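Iminosuccinate reductase (Paracoccus denitrificans, PDB 6RQA) catalyses the NADH-dependent reduction of iminosuccinate to L-aspartate, regenerating the amino group donor for the first step of the beta-hydroxyaspartate cycle. Local coordinates at residues Ala42-Phe47 against Leu317-Val322; Val138-Leu143 against Leu291-Val295; Ala148-Met153 against His171-Ile177. All blocks are in the same frame, centred on the assembly; numbering follows the deposited sequence.

Contact 1 of 3, residues Ala42-Phe47 against Leu317-Val322; sequences AIEAVF and LQDLAV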
ATOM      1  N   ALA A  42       0.906  14.651 -19.113  1.00 37.86           N
ATOM      2  CA  ALA A  42       0.636  13.391 -18.429  1.00 34.01           C
ATOM      3  C   ALA A  42      -0.627  13.486 -17.583  1.00 42.03           C
ATOM      4  O   ALA A  42      -1.486  12.597 -17.627  1.00 41.86           O
ATOM      5  CB  ALA A  42       1.833  12.993 -17.567  1.00 25.07           C
ATOM      6  N   ILE A  43      -0.764  14.568 -16.815  1.00 37.12           N
ATOM      7  CA  ILE A  43      -1.895  14.696 -15.902  1.00 36.25           C
ATOM      8  C   ILE A  43      -3.182  14.970 -16.671  1.00 34.65           C
ATOM      9  O   ILE A  43      -4.256  14.478 -16.303  1.00 36.33           O
ATOM     10  CB  ILE A  43      -1.606  15.789 -14.856  1.00 41.88           C
ATOM     11  CG1 ILE A  43      -0.367  15.417 -14.037  1.00 40.81           C
ATOM     12  CG2 ILE A  43      -2.803  15.998 -13.948  1.00 31.73           C
ATOM     13  CD1 ILE A  43      -0.390  14.005 -13.500  1.00 33.09           C
ATOM     14  N   GLU A  44      -3.099  15.754 -17.748  1.00 41.57           N
ATOM     15  CA  GLU A  44      -4.278  15.997 -18.573  1.00 39.03           C
ATOM     16  C   GLU A  44      -4.824  14.695 -19.145  1.00 38.26           C
ATOM     17  O   GLU A  44      -6.037  14.457 -19.122  1.00 34.38           O
ATOM     18  CB  GLU A  44      -3.941  16.978 -19.696  1.00 35.43           C
ATOM     19  CG  GLU A  44      -4.991  17.061 -20.788  1.00 32.43           C
ATOM     20  CD  GLU A  44      -4.638  18.078 -21.855  1.00 47.66           C
ATOM     21  OE1 GLU A  44      -5.253  19.165 -21.871  1.00 49.21           O
ATOM     22  OE2 GLU A  44      -3.737  17.792 -22.672  1.00 44.59           O
ATOM     23  N   ALA A  45      -3.939  13.830 -19.647  1.00 35.36           N
ATOM     24  CA  ALA A  45      -4.379  12.546 -20.178  1.00 27.62           C
ATOM     25  C   ALA A  45      -4.959  11.653 -19.089  1.00 37.39           C
ATOM     26  O   ALA A  45      -5.886  10.881 -19.356  1.00 44.71           O
ATOM     27  CB  ALA A  45      -3.216  11.842 -20.876  1.00 27.49           C
ATOM     28  N   VAL A  46      -4.438  11.746 -17.865  1.00 35.53           N
ATOM     29  CA  VAL A  46      -4.923  10.885 -16.789  1.00 44.25           C
ATOM     30  C   VAL A  46      -6.322  11.304 -16.352  1.00 39.86           C
ATOM     31  O   VAL A  46      -7.155  10.459 -16.002  1.00 50.16           O
ATOM     32  CB  VAL A  46      -3.924  10.878 -15.616  1.00 52.69           C
ATOM     33  CG1 VAL A  46      -4.613  11.215 -14.297  1.00 48.20           C
ATOM     34  CG2 VAL A  46      -3.251   9.521 -15.521  1.00 57.61           C
ATOM     35  N   PHE A  47      -6.609  12.609 -16.373  1.00 49.03           N
ATOM     36  CA  PHE A  47      -7.962  13.067 -16.073  1.00 51.85           C
ATOM     37  C   PHE A  47      -8.958  12.541 -17.096  1.00 52.12           C
ATOM     38  O   PHE A  47     -10.082  12.161 -16.744  1.00 50.93           O
ATOM     39  CB  PHE A  47      -8.003  14.595 -16.020  1.00 49.19           C
ATOM     40  CG  PHE A  47      -7.680  15.164 -14.668  1.00 52.54           C
ATOM     41  CD1 PHE A  47      -8.626  15.152 -13.658  1.00 55.91           C
ATOM     42  CD2 PHE A  47      -6.439  15.722 -14.407  1.00 49.35           C
ATOM     43  CE1 PHE A  47      -8.342  15.675 -12.413  1.00 60.77           C
ATOM     44  CE2 PHE A  47      -6.148  16.250 -13.161  1.00 41.97           C
ATOM     45  CZ  PHE A  47      -7.099  16.226 -12.164  1.00 50.52           C
ATOM     46  N   LEU A 317      -2.999   8.021  -9.461  1.00 38.81           N
ATOM     47  CA  LEU A 317      -2.747   7.957 -10.898  1.00 34.52           C
ATOM     48  C   LEU A 317      -1.922   9.145 -11.375  1.00 30.82           C
ATOM     49  O   LEU A 317      -1.125   9.010 -12.312  1.00 30.06           O
ATOM     50  CB  LEU A 317      -4.066   7.886 -11.669  1.00 29.01           C
ATOM     51  CG  LEU A 317      -4.871   6.586 -11.581  1.00 30.62           C
ATOM     52  CD1 LEU A 317      -6.189   6.733 -12.321  1.00 26.20           C
ATOM     53  CD2 LEU A 317      -4.080   5.408 -12.127  1.00 24.66           C
ATOM     54  N   GLN A 318      -2.099  10.313 -10.751  1.00 30.36           N
ATOM     55  CA  GLN A 318      -1.274  11.467 -11.096  1.00 30.00           C
ATOM     56  C   GLN A 318       0.199  11.184 -10.835  1.00 26.13           C
ATOM     57  O   GLN A 318       1.058  11.506 -11.665  1.00 23.52           O
ATOM     58  CB  GLN A 318      -1.739  12.694 -10.311  1.00 39.81           C
ATOM     59  CG  GLN A 318      -3.124  13.181 -10.695  1.00 43.63           C
ATOM     60  CD  GLN A 318      -3.709  14.136  -9.673  1.00 40.72           C
ATOM     61  OE1 GLN A 318      -3.280  14.168  -8.521  1.00 41.08           O
ATOM     62  NE2 GLN A 318      -4.696  14.919 -10.091  1.00 46.03           N
ATOM     63  N   ASP A 319       0.509  10.573  -9.688  1.00 30.22           N
ATOM     64  CA  ASP A 319       1.885  10.181  -9.405  1.00 30.68           C
ATOM     65  C   ASP A 319       2.366   9.116 -10.383  1.00 38.69           C
ATOM     66  O   ASP A 319       3.505   9.170 -10.861  1.00 31.73           O
ATOM     67  CB  ASP A 319       1.999   9.672  -7.968  1.00 39.22           C
ATOM     68  CG  ASP A 319       1.518  10.685  -6.950  1.00 52.01           C
ATOM     69  OD1 ASP A 319       2.056  11.813  -6.931  1.00 55.41           O
ATOM     70  OD2 ASP A 319       0.597  10.354  -6.173  1.00 47.98           O
ATOM     71  N   LEU A 320       1.510   8.140 -10.696  1.00 44.44           N
ATOM     72  CA  LEU A 320       1.903   7.078 -11.615  1.00 29.16           C
ATOM     73  C   LEU A 320       2.182   7.626 -13.008  1.00 27.10           C
ATOM     74  O   LEU A 320       3.166   7.240 -13.650  1.00 37.71           O
ATOM     75  CB  LEU A 320       0.819   6.002 -11.671  1.00 31.33           C
ATOM     76  CG  LEU A 320       0.536   5.225 -10.384  1.00 42.85           C
ATOM     77  CD1 LEU A 320      -0.545   4.182 -10.618  1.00 34.53           C
ATOM     78  CD2 LEU A 320       1.805   4.575  -9.856  1.00 44.94           C
ATOM     79  N   ALA A 321       1.329   8.533 -13.491  1.00 32.70           N
ATOM     80  CA  ALA A 321       1.498   9.061 -14.840  1.00 28.48           C
ATOM     81  C   ALA A 321       2.776   9.879 -14.963  1.00 34.22           C
ATOM     82  O   ALA A 321       3.496   9.768 -15.961  1.00 38.02           O
ATOM     83  CB  ALA A 321       0.287   9.908 -15.229  1.00 24.33           C
ATOM     84  N   VAL A 322       3.076  10.702 -13.958  1.00 31.36           N
ATOM     85  CA  VAL A 322       4.257  11.552 -14.046  1.00 31.50           C
ATOM     86  C   VAL A 322       5.527  10.745 -13.794  1.00 36.14           C
ATOM     87  O   VAL A 322       6.605  11.116 -14.274  1.00 44.23           O
ATOM     88  CB  VAL A 322       4.129  12.742 -13.077  1.00 37.00           C
ATOM     89  CG1 VAL A 322       4.354  12.302 -11.636  1.00 42.63           C
ATOM     90  CG2 VAL A 322       5.087  13.855 -13.464  1.00 58.82           C
TER
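This is a buried, largely apolar helix-helix contact in which A42, I43, V46 and F47 of helix 36-51 pack on L317, Q318 and A321 of helix 316-333, near the bound NAD. The short axes approach to 8.9 Å and run at 133° to each other, more antiparallel than crossed. A321 sits in the middle: its CB meets V46 CG2 at 3.6 Å and also faces A42 CB, 4.2 Å from A321 CB. V46 CG2 also reaches the CB of L317. Next to A42, I43 keeps CG1 beside its backbone N (chi1 -61°), and the second bend lays CD1 over the Q318 backbone, 3.7 Å from Q318 CB. The Q318 side chain runs extended beyond CG toward F47, where NE2 comes 3.4 Å from F47 CZ, with the amide plane well inclined to the ring. OE1 of that amide is hydrogen-bonded to V315 N, which fixes the way the amide is turned. No hydrogen bond joins the two segments, so what holds them is apolar packing, while the charged D319 faces away and forms salt bridges to R131, which binds NAD, and to K88, the proton donor/acceptor by similarity.

Contact 2 of 3, residues Val138-Leu143 against Leu291-Val295; sequences VSIKYL and LGAVV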
ATOM      1  N   VAL A 138      -4.430  22.065 -15.364  1.00 30.04           N
ATOM      2  CA  VAL A 138      -5.445  21.461 -16.223  1.00 36.20           C
ATOM      3  C   VAL A 138      -6.805  22.098 -15.965  1.00 37.22           C
ATOM      4  O   VAL A 138      -7.544  22.421 -16.903  1.00 34.59           O
ATOM      5  CB  VAL A 138      -5.482  19.933 -16.017  1.00 31.91           C
ATOM      6  CG1 VAL A 138      -6.669  19.325 -16.748  1.00 34.56           C
ATOM      7  CG2 VAL A 138      -4.184  19.303 -16.497  1.00 27.38           C
ATOM      8  N   SER A 139      -7.153  22.295 -14.690  1.00 34.68           N
ATOM      9  CA  SER A 139      -8.411  22.958 -14.365  1.00 34.69           C
ATOM     10  C   SER A 139      -8.443  24.384 -14.892  1.00 44.45           C
ATOM     11  O   SER A 139      -9.507  24.876 -15.284  1.00 46.21           O
ATOM     12  CB  SER A 139      -8.639  22.949 -12.853  1.00 41.12           C
ATOM     13  OG  SER A 139      -7.744  23.832 -12.201  1.00 45.33           O
ATOM     14  N   ILE A 140      -7.294  25.063 -14.911  1.00 41.80           N
ATOM     15  CA  ILE A 140      -7.238  26.413 -15.462  1.00 35.19           C
ATOM     16  C   ILE A 140      -7.532  26.385 -16.957  1.00 40.77           C
ATOM     17  O   ILE A 140      -8.352  27.160 -17.461  1.00 42.46           O
ATOM     18  CB  ILE A 140      -5.873  27.060 -15.166  1.00 42.86           C
ATOM     19  CG1 ILE A 140      -5.714  27.313 -13.667  1.00 42.50           C
ATOM     20  CG2 ILE A 140      -5.710  28.355 -15.947  1.00 39.95           C
ATOM     21  CD1 ILE A 140      -4.380  27.915 -13.293  1.00 47.88           C
ATOM     22  N   LYS A 141      -6.876  25.479 -17.686  1.00 36.89           N
ATOM     23  CA  LYS A 141      -7.060  25.416 -19.132  1.00 44.56           C
ATOM     24  C   LYS A 141      -8.515  25.163 -19.515  1.00 46.58           C
ATOM     25  O   LYS A 141      -8.979  25.664 -20.546  1.00 44.16           O
ATOM     26  CB  LYS A 141      -6.162  24.331 -19.726  1.00 43.48           C
ATOM     27  CG  LYS A 141      -6.274  24.183 -21.236  1.00 44.17           C
ATOM     28  CD  LYS A 141      -5.484  22.985 -21.732  1.00 55.53           C
ATOM     29  CE  LYS A 141      -5.688  22.762 -23.221  1.00 50.15           C
ATOM     30  NZ  LYS A 141      -4.947  21.565 -23.707  1.00 47.71           N
ATOM     31  N   TYR A 142      -9.253  24.411 -18.698  1.00 47.81           N
ATOM     32  CA  TYR A 142     -10.605  24.001 -19.051  1.00 48.33           C
ATOM     33  C   TYR A 142     -11.704  24.739 -18.297  1.00 51.25           C
ATOM     34  O   TYR A 142     -12.877  24.588 -18.656  1.00 65.57           O
ATOM     35  CB  TYR A 142     -10.776  22.489 -18.832  1.00 44.83           C
ATOM     36  CG  TYR A 142     -10.038  21.635 -19.842  1.00 37.62           C
ATOM     37  CD1 TYR A 142     -10.601  21.347 -21.079  1.00 37.86           C
ATOM     38  CD2 TYR A 142      -8.781  21.116 -19.559  1.00 40.36           C
ATOM     39  CE1 TYR A 142      -9.933  20.569 -22.008  1.00 32.50           C
ATOM     40  CE2 TYR A 142      -8.103  20.337 -20.482  1.00 30.76           C
ATOM     41  CZ  TYR A 142      -8.685  20.066 -21.703  1.00 42.85           C
ATOM     42  OH  TYR A 142      -8.016  19.291 -22.624  1.00 43.37           O
ATOM     43  N   LEU A 143     -11.374  25.532 -17.273  1.00 42.05           N
ATOM     44  CA  LEU A 143     -12.399  26.193 -16.473  1.00 45.32           C
ATOM     45  C   LEU A 143     -12.168  27.680 -16.229  1.00 42.58           C
ATOM     46  O   LEU A 143     -13.084  28.345 -15.732  1.00 41.16           O
ATOM     47  CB  LEU A 143     -12.550  25.496 -15.112  1.00 42.92           C
ATOM     48  CG  LEU A 143     -12.880  24.002 -15.122  1.00 51.22           C
ATOM     49  CD1 LEU A 143     -12.803  23.432 -13.716  1.00 44.43           C
ATOM     50  CD2 LEU A 143     -14.254  23.756 -15.729  1.00 53.58           C
ATOM     51  N   LEU A 291     -13.456  17.001 -13.138  1.00 54.21           N
ATOM     52  CA  LEU A 291     -12.671  17.791 -14.080  1.00 50.08           C
ATOM     53  C   LEU A 291     -12.343  16.988 -15.331  1.00 44.36           C
ATOM     54  O   LEU A 291     -12.312  17.534 -16.440  1.00 46.82           O
ATOM     55  CB  LEU A 291     -11.389  18.288 -13.413  1.00 41.86           C
ATOM     56  CG  LEU A 291     -10.431  19.062 -14.322  1.00 33.91           C
ATOM     57  CD1 LEU A 291     -11.089  20.334 -14.838  1.00 45.73           C
ATOM     58  CD2 LEU A 291      -9.132  19.381 -13.606  1.00 31.13           C
ATOM     59  N   GLY A 292     -12.101  15.684 -15.173  1.00 43.75           N
ATOM     60  CA  GLY A 292     -11.784  14.851 -16.320  1.00 47.81           C
ATOM     61  C   GLY A 292     -12.898  14.789 -17.345  1.00 45.03           C
ATOM     62  O   GLY A 292     -12.635  14.669 -18.545  1.00 42.68           O
ATOM     63  N   ALA A 293     -14.154  14.859 -16.893  1.00 44.47           N
ATOM     64  CA  ALA A 293     -15.271  14.862 -17.832  1.00 49.70           C
ATOM     65  C   ALA A 293     -15.247  16.100 -18.718  1.00 60.80           C
ATOM     66  O   ALA A 293     -15.707  16.052 -19.866  1.00 63.94           O
ATOM     67  CB  ALA A 293     -16.597  14.770 -17.077  1.00 47.21           C
ATOM     68  N   VAL A 294     -14.721  17.215 -18.207  1.00 53.80           N
ATOM     69  CA  VAL A 294     -14.532  18.395 -19.042  1.00 49.01           C
ATOM     70  C   VAL A 294     -13.404  18.162 -20.038  1.00 53.31           C
ATOM     71  O   VAL A 294     -13.480  18.588 -21.198  1.00 58.65           O
ATOM     72  CB  VAL A 294     -14.264  19.631 -18.164  1.00 46.92           C
ATOM     73  CG1 VAL A 294     -14.158  20.883 -19.021  1.00 43.24           C
ATOM     74  CG2 VAL A 294     -15.354  19.782 -17.117  1.00 40.74           C
ATOM     75  N   VAL A 295     -12.342  17.477 -19.606  1.00 52.33           N
ATOM     76  CA  VAL A 295     -11.216  17.205 -20.494  1.00 60.51           C
ATOM     77  C   VAL A 295     -11.624  16.231 -21.592  1.00 62.75           C
ATOM     78  O   VAL A 295     -11.242  16.393 -22.757  1.00 70.34           O
ATOM     79  CB  VAL A 295     -10.017  16.679 -19.683  1.00 51.99           C
ATOM     80  CG1 VAL A 295      -8.817  16.458 -20.590  1.00 46.46           C
ATOM     81  CG2 VAL A 295      -9.673  17.643 -18.556  1.00 33.36           C
TER
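Y142, L291 and V295 bury the most surface here, and the contact divides into two clusters around them. In the first, V295 lies against the phenol of Y142: its CG2 sits over one ring face, 3.9 Å from the centroid and 22° off the normal, a CH-pi contact, while CG1 comes 3.6 Å from Y142 OH. The opposite face is covered near its rim by K141 CG of the ring's own helix. Y142 OH is hydrogen-bonded to E44 OE1 on helix 36-51, so the ring is held at its polar end as well as packed on its faces. Nearer the backbone, V294 CG1 touches Y142 CB at 3.7 Å. Helix 125-143 is the one that leads from the mixed sheet of the fold into strand 150-154 of the parallel NAD-binding sheet, and helix 291-295 directly follows strand 288-290 at the outer edge of that same sheet; their short axes pass 10.0 Å apart at 56°. In the second cluster L291 has its CG anti to the backbone N (chi1 176°), sending its fork across to the other helix. CD1 meets L143 CD1, and CD2 rests 3.7 Å from S139 CB and 4.0 Å from V138 CG1. V138 CG1 also reaches V295 CG2, joining the clusters. The hydroxyl of S139 turns to S136 O and H236, and F310 of strand 307-311 touches both S139 and L291.

Contact 3 of 3, residues Ala148-Met153 against His171-Ile177; sequences AKVLGM and HRFEKVI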
ATOM      1  N   ALA A 148      -8.527  35.502 -18.825  1.00 64.37           N
ATOM      2  CA  ALA A 148      -8.099  35.738 -17.452  1.00 61.02           C
ATOM      3  C   ALA A 148      -6.779  36.499 -17.449  1.00 59.73           C
ATOM      4  O   ALA A 148      -5.789  36.043 -18.030  1.00 60.19           O
ATOM      5  CB  ALA A 148      -7.963  34.417 -16.701  1.00 57.78           C
ATOM      6  N   LYS A 149      -6.765  37.660 -16.796  1.00 56.52           N
ATOM      7  CA  LYS A 149      -5.610  38.548 -16.815  1.00 56.98           C
ATOM      8  C   LYS A 149      -4.832  38.575 -15.509  1.00 54.47           C
ATOM      9  O   LYS A 149      -3.633  38.858 -15.531  1.00 49.45           O
ATOM     10  CB  LYS A 149      -6.049  39.979 -17.156  1.00 60.64           C
ATOM     11  CG  LYS A 149      -6.961  40.069 -18.371  1.00 70.62           C
ATOM     12  CD  LYS A 149      -7.637  41.428 -18.469  1.00 85.68           C
ATOM     13  CE  LYS A 149      -6.681  42.497 -18.969  1.00 99.96           C
ATOM     14  NZ  LYS A 149      -6.281  42.258 -20.383  1.00105.08           N
ATOM     15  N   VAL A 150      -5.477  38.287 -14.380  1.00 42.60           N
ATOM     16  CA  VAL A 150      -4.856  38.397 -13.065  1.00 38.52           C
ATOM     17  C   VAL A 150      -4.950  37.052 -12.362  1.00 39.02           C
ATOM     18  O   VAL A 150      -6.042  36.487 -12.231  1.00 43.78           O
ATOM     19  CB  VAL A 150      -5.516  39.500 -12.217  1.00 42.35           C
ATOM     20  CG1 VAL A 150      -4.924  39.513 -10.815  1.00 36.29           C
ATOM     21  CG2 VAL A 150      -5.347  40.854 -12.886  1.00 37.33           C
ATOM     22  N   LEU A 151      -3.807  36.550 -11.902  1.00 46.27           N
ATOM     23  CA  LEU A 151      -3.727  35.301 -11.161  1.00 33.11           C
ATOM     24  C   LEU A 151      -3.594  35.601  -9.674  1.00 40.84           C
ATOM     25  O   LEU A 151      -2.737  36.394  -9.270  1.00 47.78           O
ATOM     26  CB  LEU A 151      -2.539  34.465 -11.639  1.00 32.15           C
ATOM     27  CG  LEU A 151      -2.224  33.194 -10.847  1.00 37.70           C
ATOM     28  CD1 LEU A 151      -3.348  32.179 -10.990  1.00 36.83           C
ATOM     29  CD2 LEU A 151      -0.897  32.602 -11.292  1.00 32.82           C
ATOM     30  N   GLY A 152      -4.441  34.968  -8.865  1.00 43.03           N
ATOM     31  CA  GLY A 152      -4.401  35.165  -7.429  1.00 39.07           C
ATOM     32  C   GLY A 152      -3.856  33.967  -6.682  1.00 41.11           C
ATOM     33  O   GLY A 152      -4.395  32.862  -6.790  1.00 48.65           O
ATOM     34  N   MET A 153      -2.786  34.173  -5.918  1.00 46.42           N
ATOM     35  CA  MET A 153      -2.129  33.109  -5.168  1.00 37.52           C
ATOM     36  C   MET A 153      -2.476  33.250  -3.693  1.00 46.37           C
ATOM     37  O   MET A 153      -2.133  34.257  -3.065  1.00 55.87           O
ATOM     38  CB  MET A 153      -0.613  33.150  -5.364  1.00 35.24           C
ATOM     39  CG  MET A 153      -0.158  32.893  -6.788  1.00 48.67           C
ATOM     40  SD  MET A 153      -0.548  31.228  -7.358  1.00 54.59           S
ATOM     41  CE  MET A 153       0.349  30.240  -6.162  1.00 59.71           C
ATOM     42  N   HIS A 171      -1.505  29.298 -19.259  1.00 50.27           N
ATOM     43  CA  HIS A 171      -2.296  30.493 -19.510  1.00 42.54           C
ATOM     44  C   HIS A 171      -1.406  31.720 -19.392  1.00 50.05           C
ATOM     45  O   HIS A 171      -0.531  31.780 -18.524  1.00 50.39           O
ATOM     46  CB  HIS A 171      -3.474  30.599 -18.532  1.00 32.83           C
ATOM     47  CG  HIS A 171      -4.378  31.761 -18.798  1.00 49.23           C
ATOM     48  ND1 HIS A 171      -5.380  31.723 -19.744  1.00 54.06           N
ATOM     49  CD2 HIS A 171      -4.430  32.996 -18.244  1.00 50.71           C
ATOM     50  CE1 HIS A 171      -6.012  32.883 -19.759  1.00 54.38           C
ATOM     51  NE2 HIS A 171      -5.455  33.673 -18.858  1.00 52.42           N
ATOM     52  N   ARG A 172      -1.637  32.695 -20.267  1.00 52.16           N
ATOM     53  CA  ARG A 172      -0.842  33.918 -20.298  1.00 58.50           C
ATOM     54  C   ARG A 172      -1.511  34.959 -19.408  1.00 54.30           C
ATOM     55  O   ARG A 172      -2.577  35.484 -19.746  1.00 51.78           O
ATOM     56  CB  ARG A 172      -0.691  34.422 -21.731  1.00 61.70           C
ATOM     57  CG  ARG A 172       0.315  35.551 -21.898  1.00 78.53           C
ATOM     58  CD  ARG A 172      -0.373  36.898 -22.042  1.00 93.61           C
ATOM     59  NE  ARG A 172       0.583  37.972 -22.296  1.00103.93           N
ATOM     60  CZ  ARG A 172       0.241  39.230 -22.553  1.00103.60           C
ATOM     61  NH1 ARG A 172       1.178  40.143 -22.773  1.00100.52           N
ATOM     62  NH2 ARG A 172      -1.039  39.576 -22.594  1.00100.53           N
ATOM     63  N   PHE A 173      -0.891  35.250 -18.270  1.00 46.30           N
ATOM     64  CA  PHE A 173      -1.395  36.242 -17.333  1.00 45.41           C
ATOM     65  C   PHE A 173      -0.647  37.559 -17.503  1.00 47.80           C
ATOM     66  O   PHE A 173       0.430  37.622 -18.102  1.00 47.19           O
ATOM     67  CB  PHE A 173      -1.260  35.751 -15.888  1.00 35.13           C
ATOM     68  CG  PHE A 173      -2.181  34.614 -15.540  1.00 32.31           C
ATOM     69  CD1 PHE A 173      -3.468  34.859 -15.092  1.00 39.19           C
ATOM     70  CD2 PHE A 173      -1.756  33.301 -15.652  1.00 35.73           C
ATOM     71  CE1 PHE A 173      -4.317  33.817 -14.766  1.00 32.71           C
ATOM     72  CE2 PHE A 173      -2.600  32.254 -15.328  1.00 38.61           C
ATOM     73  CZ  PHE A 173      -3.882  32.513 -14.885  1.00 35.34           C
ATOM     74  N   GLU A 174      -1.241  38.624 -16.962  1.00 46.31           N
ATOM     75  CA  GLU A 174      -0.624  39.942 -16.974  1.00 54.83           C
ATOM     76  C   GLU A 174      -0.110  40.385 -15.613  1.00 56.56           C
ATOM     77  O   GLU A 174       0.795  41.223 -15.558  1.00 52.48           O
ATOM     78  CB  GLU A 174      -1.617  40.994 -17.489  1.00 50.21           C
ATOM     79  CG  GLU A 174      -2.181  40.697 -18.865  1.00 69.23           C
ATOM     80  CD  GLU A 174      -3.212  41.720 -19.299  1.00 80.87           C
ATOM     81  OE1 GLU A 174      -3.455  42.678 -18.536  1.00 80.88           O
ATOM     82  OE2 GLU A 174      -3.779  41.564 -20.401  1.00 89.64           O
ATOM     83  N   LYS A 175      -0.654  39.844 -14.526  1.00 38.48           N
ATOM     84  CA  LYS A 175      -0.288  40.268 -13.185  1.00 46.77           C
ATOM     85  C   LYS A 175      -0.552  39.123 -12.219  1.00 50.18           C
ATOM     86  O   LYS A 175      -1.432  38.290 -12.450  1.00 51.23           O
ATOM     87  CB  LYS A 175      -1.069  41.522 -12.769  1.00 38.77           C
ATOM     88  CG  LYS A 175      -0.633  42.142 -11.454  1.00 43.19           C
ATOM     89  CD  LYS A 175      -1.495  43.344 -11.104  1.00 40.08           C
ATOM     90  CE  LYS A 175      -1.064  43.961  -9.785  1.00 49.66           C
ATOM     91  NZ  LYS A 175      -1.904  45.138  -9.426  1.00 69.34           N
ATOM     92  N   VAL A 176       0.228  39.081 -11.140  1.00 38.07           N
ATOM     93  CA  VAL A 176       0.058  38.096 -10.079  1.00 33.51           C
ATOM     94  C   VAL A 176      -0.092  38.843  -8.762  1.00 46.27           C
ATOM     95  O   VAL A 176       0.795  39.612  -8.377  1.00 51.26           O
ATOM     96  CB  VAL A 176       1.238  37.111 -10.006  1.00 42.93           C
ATOM     97  CG1 VAL A 176       1.006  36.092  -8.898  1.00 42.51           C
ATOM     98  CG2 VAL A 176       1.440  36.415 -11.343  1.00 37.37           C
ATOM     99  N   ILE A 177      -1.212  38.624  -8.078  1.00 53.05           N
ATOM    100  CA  ILE A 177      -1.440  39.150  -6.737  1.00 51.86           C
ATOM    101  C   ILE A 177      -1.452  37.977  -5.767  1.00 54.74           C
ATOM    102  O   ILE A 177      -1.960  36.896  -6.091  1.00 57.82           O
ATOM    103  CB  ILE A 177      -2.749  39.960  -6.650  1.00 48.28           C
ATOM    104  CG1 ILE A 177      -3.935  39.131  -7.149  1.00 46.34           C
ATOM    105  CG2 ILE A 177      -2.627  41.257  -7.440  1.00 36.87           C
ATOM    106  CD1 ILE A 177      -5.260  39.864  -7.091  1.00 48.56           C
TER
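The phenyl ring of F173 is covered on both faces: L151 CB lies over one, 3.7 Å from the centroid, as a CH-pi contact, and the imidazole edge of H171, through CD2, stands over the centre of the other. The ring edge of F173 lies near the backbone of K149. H171 in turn points NE2 at A148 O, a hydrogen bond lying in both the imidazole and the carbonyl planes, on a lone pair of the oxygen.

K149 and E174 run side by side, pointing the same way, on the more solvent-exposed side of the contact. The lysine bends at chi3 (76°) and chi4 (67°), bringing NZ round to E174 OE2 at 2.6 Å; the salt bridge meets the syn side of the carboxylate, 33° out of its plane. With an alanine in place of E174, the ammonium would probably lose this mate and the bent lysine chain be left to swing. K149 O takes two N-H groups, from E174 N at 2.8 Å and, longer and less straight, from K175 N at 3.3 Å.

Beyond this the strands are regular and parallel. L151 N bonds to K175 O at 3.0 Å, L151 O accepts from I177 N, and M153 N reaches I177 O at 2.9 Å. L151 thus straddles V176, bonding to the residues on either side of it, as parallel strands do. V150 and I177 meet on one face, CG1 to CD1 at 3.8 Å; L151 and V176 lie on the other.

These are the two strands of a beta-alpha-beta crossover, 150-154 and 175-179, in the Rossmann-type parallel sheet. The connecting helix 158-170 covers the L151 and V176 face through A167 and M164, strand 214-217 flanks 150-154 on its other side, and K175 extends to E201 on strand 200-202.

From the N terminus, helix 36-51 supplies the first half of contact 1, which waits some 270 residues for helix 316-333 to complete it. Contact 2 opens inside that span, on helix 125-143, and closes at helix 291-295. Contact 3, the most local, lies wholly within contact 2: strand 150-154 follows directly and pairs with 175-179 after one helix. All three therefore nest, and none cross. Contacts 1 and 2 touch, with F47 packing on G292 and E44 bridging to K141, so helix 36-51 is tied both to helix 125-143 and to helix 291-295, which follows the edge strand 288-290 of the parallel sheet. I140 resting on H171 joins contact 2 to contact 3; contacts 1 and 3 do not meet.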